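Local coordinates for protein transcription termination factor FttA (PDB 2XR1) that probably terminates transcription genome-wide in archaea by cleaving nascent RNA at the polymerase exit channel, as a two-zinc beta-CASP nuclease, at residues D355-K360 / A388-L393. Sequence-based numbering, arbitrary orientation.
Sequences DYKYEK and AFQPAL. With ZN (zinc ion), chain E; ZN (zinc ion), chain F.
Lys357 brings its ammonium against the amide oxygen of Gln390, the two side chains reaching toward each other from opposite directions. Lys357 NZ donates a hydrogen bond to Gln390 OE1 at 2.8 Å. The angle at Gln390 OE1 is 146°, and the donor sits off the carbonyl plane. Lys357 has CG anti to the backbone N (chi1 -172°), and bends at chi2 and chi4 carry its ammonium to the amide. The backbones stay well apart, with 11.9 Å between Lys357 CA and Gln390 CA. Lys357 NZ also forms a salt bridge with Glu359 OE1 at 3.3 Å, its hydrogen-bond component weak. Glu359 OE1 also accepts a hydrogen bond from Gln588 of helix 586-594. Glu359 OE2 lies 4.2 Å from Leu393 CB, a marginal contact near the start of helix 393-409. In the metallo-beta-lactamase fold, this joins the loop after strand 348-352 to the loop between strand 376-380 and helix 393-409, at the predicted start of the beta-CASP region. Asp355 OD2 bridges the two zinc ions, 2.1 Å from that of chain F and 2.3 Å from that of chain E. Lys357 itself lies near the zinc ligand His332. The buried ammonium thus has a neutral amide oxygen and a carboxylate as partners, which probably favours its charged form.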
loop_
_atom_site.group_PDB
_atom_site.type_symbol
_atom_site.label_atom_id
_atom_site.label_comp_id
_atom_site.label_asym_id
_atom_site.label_seq_id
_atom_site.Cartn_x
_atom_site.Cartn_y
_atom_site.Cartn_z
ATOM N N ASP B 355 -8.071 9.442 19.391
ATOM C CA ASP B 355 -7.576 9.758 20.710
ATOM C C ASP B 355 -8.745 9.482 21.682
ATOM O O ASP B 355 -9.895 9.789 21.358
ATOM C CB ASP B 355 -7.118 11.209 20.769
ATOM C CG ASP B 355 -5.864 11.506 19.887
ATOM O OD1 ASP B 355 -5.344 10.503 19.326
ATOM O OD2 ASP B 355 -5.421 12.711 19.765
ATOM N N TYR B 356 -8.479 8.864 22.832
ATOM C CA TYR B 356 -9.515 8.553 23.764
ATOM C C TYR B 356 -9.058 8.551 25.189
ATOM O O TYR B 356 -7.864 8.436 25.448
ATOM C CB TYR B 356 -10.098 7.192 23.464
ATOM C CG TYR B 356 -9.192 6.009 23.633
ATOM C CD1 TYR B 356 -8.386 5.562 22.576
ATOM C CD2 TYR B 356 -9.208 5.268 24.809
ATOM C CE1 TYR B 356 -7.579 4.443 22.726
ATOM C CE2 TYR B 356 -8.431 4.138 24.983
ATOM C CZ TYR B 356 -7.605 3.729 23.942
ATOM O OH TYR B 356 -6.833 2.605 24.089
ATOM N N LYS B 357 -10.017 8.637 26.116
ATOM C CA LYS B 357 -9.747 8.506 27.534
ATOM C C LYS B 357 -10.751 7.586 28.209
ATOM O O LYS B 357 -11.920 7.932 28.392
ATOM C CB LYS B 357 -9.753 9.870 28.223
ATOM C CG LYS B 357 -9.289 9.801 29.676
ATOM C CD LYS B 357 -8.528 11.067 30.123
ATOM C CE LYS B 357 -8.100 11.071 31.609
ATOM N NZ LYS B 357 -6.865 10.278 31.885
ATOM N N TYR B 358 -10.249 6.431 28.636
ATOM C CA TYR B 358 -11.046 5.426 29.312
ATOM C C TYR B 358 -11.177 5.735 30.758
ATOM O O TYR B 358 -10.676 5.020 31.569
ATOM C CB TYR B 358 -10.405 4.051 29.114
ATOM C CG TYR B 358 -11.271 2.875 29.490
ATOM C CD1 TYR B 358 -12.614 2.842 29.159
ATOM C CD2 TYR B 358 -10.730 1.768 30.143
ATOM C CE1 TYR B 358 -13.395 1.778 29.506
ATOM C CE2 TYR B 358 -11.506 0.684 30.472
ATOM C CZ TYR B 358 -12.844 0.707 30.151
ATOM O OH TYR B 358 -13.653 -0.332 30.439
ATOM N N GLU B 359 -11.849 6.827 31.077
ATOM C CA GLU B 359 -12.021 7.262 32.457
ATOM C C GLU B 359 -13.019 8.375 32.456
ATOM O O GLU B 359 -13.044 9.128 31.546
ATOM C CB GLU B 359 -10.726 7.758 33.061
ATOM C CG GLU B 359 -10.888 8.156 34.543
ATOM C CD GLU B 359 -9.723 9.014 35.076
ATOM O OE1 GLU B 359 -8.701 9.180 34.345
ATOM O OE2 GLU B 359 -9.822 9.511 36.238
ATOM N N LYS B 360 -13.874 8.461 33.458
ATOM C CA LYS B 360 -14.843 9.564 33.544
ATOM C C LYS B 360 -14.095 10.808 33.993
ATOM O O LYS B 360 -13.381 10.760 34.963
ATOM C CB LYS B 360 -15.955 9.267 34.562
ATOM C CG LYS B 360 -17.280 10.053 34.281
ATOM C CD LYS B 360 -17.760 10.857 35.521
ATOM C CE LYS B 360 -19.281 11.004 35.565
ATOM N NZ LYS B 360 -19.745 11.214 36.960
ATOM N N ALA B 388 4.179 5.273 31.910
ATOM C CA ALA B 388 3.471 6.483 31.593
ATOM C C ALA B 388 2.084 6.608 32.261
ATOM O O ALA B 388 1.046 6.827 31.636
ATOM C CB ALA B 388 3.404 6.645 30.023
ATOM N N PHE B 389 2.095 6.516 33.563
ATOM C CA PHE B 389 0.885 6.733 34.345
ATOM C C PHE B 389 0.714 8.222 34.539
ATOM O O PHE B 389 1.662 9.001 34.426
ATOM C CB PHE B 389 0.974 6.000 35.684
ATOM C CG PHE B 389 1.317 4.562 35.517
ATOM C CD1 PHE B 389 0.371 3.664 35.007
ATOM C CD2 PHE B 389 2.614 4.111 35.744
ATOM C CE1 PHE B 389 0.702 2.323 34.815
ATOM C CE2 PHE B 389 2.943 2.775 35.539
ATOM C CZ PHE B 389 1.995 1.887 35.079
ATOM N N GLN B 390 -0.511 8.641 34.786
ATOM C CA GLN B 390 -0.713 10.029 35.088
ATOM C C GLN B 390 -1.511 10.077 36.375
ATOM O O GLN B 390 -2.128 9.099 36.752
ATOM C CB GLN B 390 -1.309 10.743 33.869
ATOM C CG GLN B 390 -2.651 10.375 33.570
ATOM C CD GLN B 390 -3.075 10.676 32.141
ATOM O OE1 GLN B 390 -4.219 11.034 31.939
ATOM N NE2 GLN B 390 -2.202 10.483 31.153
ATOM N N PRO B 391 -1.390 11.156 37.130
ATOM C CA PRO B 391 -2.048 11.204 38.430
ATOM C C PRO B 391 -3.574 11.127 38.329
ATOM O O PRO B 391 -4.150 11.583 37.349
ATOM C CB PRO B 391 -1.632 12.575 38.967
ATOM C CG PRO B 391 -1.402 13.419 37.757
ATOM C CD PRO B 391 -0.761 12.443 36.786
ATOM N N ALA B 392 -4.204 10.516 39.325
ATOM C CA ALA B 392 -5.667 10.542 39.480
ATOM C C ALA B 392 -6.258 11.982 39.429
ATOM O O ALA B 392 -5.674 12.950 39.923
ATOM C CB ALA B 392 -6.058 9.806 40.790
ATOM N N LEU B 393 -7.402 12.118 38.772
ATOM C CA LEU B 393 -8.122 13.403 38.673
ATOM C C LEU B 393 -8.068 14.191 39.964
ATOM O O LEU B 393 -7.656 15.315 39.959
ATOM C CB LEU B 393 -9.576 13.178 38.214
ATOM C CG LEU B 393 -10.802 13.914 38.841
ATOM C CD1 LEU B 393 -11.849 14.326 37.790
ATOM C CD2 LEU B 393 -11.477 13.045 39.973
HETATM ZN ZN ZN E . -6.367 14.811 20.120
HETATM ZN ZN ZN F . -3.929 13.462 18.487
#